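Local structure of hypothetical UPF0204 protein AF0625 (Archaeoglobus fulgidus, 1YQE) at residues Asp187-Tyr199 with Thr210-Phe223. The protein probably hydrolyses D-aminoacyl-tRNAs to free tRNA and D-amino acids as a zinc-dependent deacylase, counteracting the toxicity of these D-aminoacylated tRNAs. Residues are numbered along the deposited sequence; the frame is centred on the assembly and turned at random.
Sequences DWNVAVGVGGTHY and TTFTFGHNFAKYTF
Asn189 sets its CB squarely over the face of the Phe212 ring, 3.5 Å from the ring centroid, in a CH-pi contact, while Ala191 CB meets the edge of the same ring, 3.9 Å from Phe212 CD2. With CG beside its backbone N (chi1 -64°), Asn189 runs alongside Thr211, and its ND2 makes a weak hydrogen bond of 3.1 Å to Thr211 OG1. Cutting Phe212 back to alanine is likely to leave Asn189 CB and Ala191 CB without their aromatic partner and open a gap toward Ile206 and Ile244. The backbones behind these side chains pair as a parallel ladder, in which Thr213 N hydrogen-bonds to Asn189 O at 2.8 Å. A beta bulge at Gly215 shifts the register by one residue, and pairing resumes where Gly193 N reaches His216 O at 2.9 Å. A CB on Gly193 would fall about 1.9 Å from Asn217 OD1, which leaves little room there for anything but glycine. Beyond the strands, Lys220 N hydrogen-bonds to Gly196 O, and the Phe223 ring turns its edge to Gly195. Helix 201-209 connects the two strands in a beta-alpha-beta unit and packs Ile206 against Phe212 and Phe214; helix 114-125 borders Val190 and Thr213, and strand 242-245 continues the parallel sheet beyond strand 189-194.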
loop_
_atom_site.group_PDB
_atom_site.type_symbol
_atom_site.label_atom_id
_atom_site.label_comp_id
_atom_site.label_asym_id
_atom_site.label_seq_id
_atom_site.Cartn_x
_atom_site.Cartn_y
_atom_site.Cartn_z
ATOM N N ASP A 187 9.927 0.853 13.255
ATOM C CA ASP A 187 10.191 -0.473 13.801
ATOM C C ASP A 187 8.935 -1.271 14.136
ATOM O O ASP A 187 8.920 -2.068 15.074
ATOM C CB ASP A 187 11.094 -0.355 15.036
ATOM C CG ASP A 187 10.409 0.343 16.191
ATOM O OD1 ASP A 187 9.507 1.159 15.930
ATOM O OD2 ASP A 187 10.775 0.087 17.357
ATOM N N TRP A 188 7.879 -1.058 13.359
ATOM C CA TRP A 188 6.646 -1.801 13.559
ATOM C C TRP A 188 6.942 -3.238 13.130
ATOM O O TRP A 188 7.766 -3.461 12.242
ATOM C CB TRP A 188 5.523 -1.238 12.681
ATOM C CG TRP A 188 5.153 0.178 12.987
ATOM C CD1 TRP A 188 5.445 1.286 12.247
ATOM C CD2 TRP A 188 4.407 0.634 14.117
ATOM N NE1 TRP A 188 4.924 2.404 12.841
ATOM C CE2 TRP A 188 4.277 2.033 13.993
ATOM C CE3 TRP A 188 3.833 -0.006 15.226
ATOM C CZ2 TRP A 188 3.594 2.809 14.935
ATOM C CZ3 TRP A 188 3.155 0.766 16.166
ATOM C CH2 TRP A 188 3.042 2.159 16.013
ATOM N N ASN A 189 6.285 -4.202 13.769
ATOM C CA ASN A 189 6.453 -5.612 13.425
ATOM C C ASN A 189 5.847 -5.784 12.031
ATOM O O ASN A 189 4.740 -5.306 11.770
ATOM C CB ASN A 189 5.724 -6.485 14.447
ATOM C CG ASN A 189 6.311 -6.353 15.841
ATOM O OD1 ASN A 189 7.492 -6.627 16.051
ATOM N ND2 ASN A 189 5.494 -5.924 16.798
ATOM N N VAL A 190 6.571 -6.457 11.140
ATOM C CA VAL A 190 6.117 -6.636 9.765
ATOM C C VAL A 190 5.682 -8.061 9.445
ATOM O O VAL A 190 6.389 -9.022 9.739
ATOM C CB VAL A 190 7.225 -6.240 8.758
ATOM C CG1 VAL A 190 6.681 -6.293 7.331
ATOM C CG2 VAL A 190 7.759 -4.853 9.078
ATOM N N ALA A 191 4.517 -8.190 8.826
ATOM C CA ALA A 191 4.023 -9.507 8.466
ATOM C C ALA A 191 3.463 -9.550 7.057
ATOM O O ALA A 191 3.155 -8.524 6.460
ATOM C CB ALA A 191 2.937 -9.936 9.442
ATOM N N VAL A 192 3.378 -10.761 6.518
ATOM C CA VAL A 192 2.756 -10.976 5.231
ATOM C C VAL A 192 1.475 -11.649 5.713
ATOM O O VAL A 192 1.524 -12.501 6.594
ATOM C CB VAL A 192 3.548 -11.959 4.346
ATOM C CG1 VAL A 192 2.641 -12.496 3.249
ATOM C CG2 VAL A 192 4.738 -11.249 3.715
ATOM N N GLY A 193 0.332 -11.261 5.167
ATOM C CA GLY A 193 -0.910 -11.869 5.615
ATOM C C GLY A 193 -1.454 -12.848 4.603
ATOM O O GLY A 193 -1.310 -12.645 3.399
ATOM N N VAL A 194 -2.083 -13.910 5.094
ATOM C CA VAL A 194 -2.649 -14.934 4.229
ATOM C C VAL A 194 -4.067 -15.267 4.689
ATOM O O VAL A 194 -4.278 -15.695 5.823
ATOM C CB VAL A 194 -1.794 -16.228 4.254
ATOM C CG1 VAL A 194 -2.466 -17.321 3.424
ATOM C CG2 VAL A 194 -0.396 -15.942 3.693
ATOM N N GLY A 195 -5.029 -15.054 3.803
ATOM C CA GLY A 195 -6.413 -15.348 4.123
ATOM C C GLY A 195 -7.283 -14.110 4.157
ATOM O O GLY A 195 -6.777 -12.989 4.243
ATOM N N GLY A 196 -8.596 -14.315 4.085
ATOM C CA GLY A 196 -9.532 -13.206 4.129
ATOM C C GLY A 196 -10.126 -12.802 2.792
ATOM O O GLY A 196 -9.675 -13.239 1.737
ATOM N N THR A 197 -11.162 -11.974 2.845
ATOM C CA THR A 197 -11.808 -11.470 1.642
ATOM C C THR A 197 -10.953 -10.316 1.109
ATOM O O THR A 197 -10.002 -9.895 1.772
ATOM C CB THR A 197 -13.235 -10.981 1.949
ATOM O OG1 THR A 197 -13.217 -10.148 3.114
ATOM C CG2 THR A 197 -14.158 -12.172 2.188
ATOM N N HIS A 198 -11.293 -9.803 -0.072
ATOM C CA HIS A 198 -10.519 -8.732 -0.702
ATOM C C HIS A 198 -10.241 -7.480 0.128
ATOM O O HIS A 198 -9.282 -6.756 -0.152
ATOM C CB HIS A 198 -11.159 -8.329 -2.040
ATOM C CG HIS A 198 -12.538 -7.763 -1.911
ATOM N ND1 HIS A 198 -13.592 -8.477 -1.382
ATOM C CD2 HIS A 198 -13.039 -6.554 -2.257
ATOM C CE1 HIS A 198 -14.683 -7.733 -1.407
ATOM N NE2 HIS A 198 -14.375 -6.560 -1.932
ATOM N N TYR A 199 -11.068 -7.208 1.133
ATOM C CA TYR A 199 -10.843 -6.034 1.976
ATOM C C TYR A 199 -10.145 -6.381 3.293
ATOM O O TYR A 199 -10.132 -5.577 4.229
ATOM C CB TYR A 199 -12.156 -5.292 2.258
ATOM C CG TYR A 199 -12.640 -4.436 1.103
ATOM C CD1 TYR A 199 -11.749 -3.645 0.372
ATOM C CD2 TYR A 199 -13.993 -4.390 0.759
ATOM C CE1 TYR A 199 -12.192 -2.829 -0.672
ATOM C CE2 TYR A 199 -14.449 -3.574 -0.286
ATOM C CZ TYR A 199 -13.543 -2.797 -0.995
ATOM O OH TYR A 199 -13.986 -1.996 -2.030
ATOM N N THR A 210 -2.939 -2.542 16.455
ATOM C CA THR A 210 -1.785 -3.257 16.988
ATOM C C THR A 210 -0.446 -2.644 16.570
ATOM O O THR A 210 -0.401 -1.611 15.912
ATOM C CB THR A 210 -1.808 -4.742 16.561
ATOM O OG1 THR A 210 -1.551 -4.839 15.157
ATOM C CG2 THR A 210 -3.172 -5.369 16.865
ATOM N N THR A 211 0.645 -3.292 16.971
ATOM C CA THR A 211 1.984 -2.821 16.641
ATOM C C THR A 211 2.468 -3.526 15.371
ATOM O O THR A 211 3.652 -3.507 15.051
ATOM C CB THR A 211 2.975 -3.124 17.780
ATOM O OG1 THR A 211 2.971 -4.533 18.049
ATOM C CG2 THR A 211 2.572 -2.367 19.059
ATOM N N PHE A 212 1.533 -4.144 14.658
ATOM C CA PHE A 212 1.856 -4.864 13.434
ATOM C C PHE A 212 1.446 -4.128 12.173
ATOM O O PHE A 212 0.429 -3.430 12.136
ATOM C CB PHE A 212 1.168 -6.232 13.414
ATOM C CG PHE A 212 2.054 -7.370 13.817
ATOM C CD1 PHE A 212 2.205 -7.717 15.157
ATOM C CD2 PHE A 212 2.725 -8.114 12.848
ATOM C CE1 PHE A 212 3.006 -8.793 15.533
ATOM C CE2 PHE A 212 3.532 -9.195 13.210
ATOM C CZ PHE A 212 3.671 -9.535 14.558
ATOM N N THR A 213 2.250 -4.297 11.132
ATOM C CA THR A 213 1.950 -3.704 9.846
ATOM C C THR A 213 2.114 -4.851 8.864
ATOM O O THR A 213 2.578 -5.923 9.241
ATOM C CB THR A 213 2.914 -2.562 9.475
ATOM O OG1 THR A 213 2.477 -1.972 8.245
ATOM C CG2 THR A 213 4.351 -3.077 9.297
ATOM N N PHE A 214 1.723 -4.624 7.617
ATOM C CA PHE A 214 1.811 -5.654 6.592
ATOM C C PHE A 214 2.572 -5.170 5.376
ATOM O O PHE A 214 2.674 -3.971 5.124
ATOM C CB PHE A 214 0.407 -6.063 6.132
ATOM C CG PHE A 214 -0.392 -6.787 7.175
ATOM C CD1 PHE A 214 -0.311 -8.169 7.293
ATOM C CD2 PHE A 214 -1.197 -6.084 8.064
ATOM C CE1 PHE A 214 -1.018 -8.848 8.284
ATOM C CE2 PHE A 214 -1.909 -6.746 9.060
ATOM C CZ PHE A 214 -1.821 -8.133 9.173
ATOM N N GLY A 215 3.125 -6.130 4.644
ATOM C CA GLY A 215 3.807 -5.829 3.406
ATOM C C GLY A 215 2.771 -6.269 2.384
ATOM O O GLY A 215 1.999 -5.460 1.874
ATOM N N HIS A 216 2.732 -7.567 2.111
ATOM C CA HIS A 216 1.764 -8.109 1.166
ATOM C C HIS A 216 0.690 -8.873 1.927
ATOM O O HIS A 216 0.889 -9.260 3.081
ATOM C CB HIS A 216 2.468 -9.016 0.153
ATOM C CG HIS A 216 3.134 -8.258 -0.952
ATOM N ND1 HIS A 216 2.422 -7.600 -1.931
ATOM C CD2 HIS A 216 4.441 -7.997 -1.196
ATOM C CE1 HIS A 216 3.259 -6.967 -2.731
ATOM N NE2 HIS A 216 4.490 -7.189 -2.306
ATOM N N ASN A 217 -0.453 -9.052 1.278
ATOM C CA ASN A 217 -1.593 -9.760 1.853
ATOM C C ASN A 217 -2.246 -10.525 0.716
ATOM O O ASN A 217 -2.463 -9.970 -0.356
ATOM C CB ASN A 217 -2.608 -8.776 2.438
ATOM C CG ASN A 217 -2.357 -8.472 3.900
ATOM O OD1 ASN A 217 -2.284 -9.380 4.724
ATOM N ND2 ASN A 217 -2.245 -7.187 4.236
ATOM N N PHE A 218 -2.560 -11.795 0.949
ATOM C CA PHE A 218 -3.171 -12.604 -0.093
ATOM C C PHE A 218 -4.558 -13.119 0.289
ATOM O O PHE A 218 -4.732 -13.827 1.286
ATOM C CB PHE A 218 -2.230 -13.752 -0.442
ATOM C CG PHE A 218 -0.870 -13.285 -0.876
ATOM C CD1 PHE A 218 -0.718 -12.555 -2.050
ATOM C CD2 PHE A 218 0.245 -13.519 -0.084
ATOM C CE1 PHE A 218 0.530 -12.059 -2.426
ATOM C CE2 PHE A 218 1.501 -13.029 -0.454
ATOM C CZ PHE A 218 1.640 -12.299 -1.621
ATOM N N ALA A 219 -5.543 -12.745 -0.519
ATOM C CA ALA A 219 -6.930 -13.128 -0.293
ATOM C C ALA A 219 -7.173 -14.612 -0.506
ATOM O O ALA A 219 -6.392 -15.301 -1.167
ATOM C CB ALA A 219 -7.841 -12.333 -1.217
ATOM N N LYS A 220 -8.273 -15.095 0.057
ATOM C CA LYS A 220 -8.647 -16.493 -0.077
ATOM C C LYS A 220 -8.749 -16.920 -1.542
ATOM O O LYS A 220 -8.501 -18.083 -1.859
ATOM C CB LYS A 220 -9.978 -16.748 0.648
ATOM C CG LYS A 220 -10.662 -18.049 0.266
ATOM C CD LYS A 220 -11.768 -18.416 1.246
ATOM C CE LYS A 220 -12.801 -19.326 0.590
ATOM N NZ LYS A 220 -12.170 -20.459 -0.143
ATOM N N TYR A 221 -9.100 -16.001 -2.441
ATOM C CA TYR A 221 -9.224 -16.384 -3.852
ATOM C C TYR A 221 -7.881 -16.717 -4.508
ATOM O O TYR A 221 -7.836 -17.222 -5.630
ATOM C CB TYR A 221 -9.985 -15.308 -4.661
ATOM C CG TYR A 221 -9.289 -13.973 -4.850
ATOM C CD1 TYR A 221 -8.186 -13.853 -5.695
ATOM C CD2 TYR A 221 -9.745 -12.826 -4.194
ATOM C CE1 TYR A 221 -7.552 -12.627 -5.886
ATOM C CE2 TYR A 221 -9.116 -11.590 -4.379
ATOM C CZ TYR A 221 -8.018 -11.500 -5.226
ATOM O OH TYR A 221 -7.377 -10.292 -5.417
ATOM N N THR A 222 -6.787 -16.463 -3.795
ATOM C CA THR A 222 -5.453 -16.756 -4.319
ATOM C C THR A 222 -4.877 -18.082 -3.800
ATOM O O THR A 222 -3.855 -18.553 -4.307
ATOM C CB THR A 222 -4.446 -15.649 -3.932
ATOM O OG1 THR A 222 -4.146 -15.752 -2.532
ATOM C CG2 THR A 222 -5.023 -14.275 -4.216
ATOM N N PHE A 223 -5.530 -18.682 -2.803
ATOM C CA PHE A 223 -5.042 -19.925 -2.191
ATOM C C PHE A 223 -4.533 -21.013 -3.136
ATOM O O PHE A 223 -3.433 -21.531 -2.949
ATOM C CB PHE A 223 -6.109 -20.555 -1.281
ATOM C CG PHE A 223 -6.364 -19.803 0.002
ATOM C CD1 PHE A 223 -5.567 -18.725 0.378
ATOM C CD2 PHE A 223 -7.407 -20.190 0.844
ATOM C CE1 PHE A 223 -5.802 -18.044 1.572
ATOM C CE2 PHE A 223 -7.653 -19.517 2.042
ATOM C CZ PHE A 223 -6.848 -18.441 2.405
#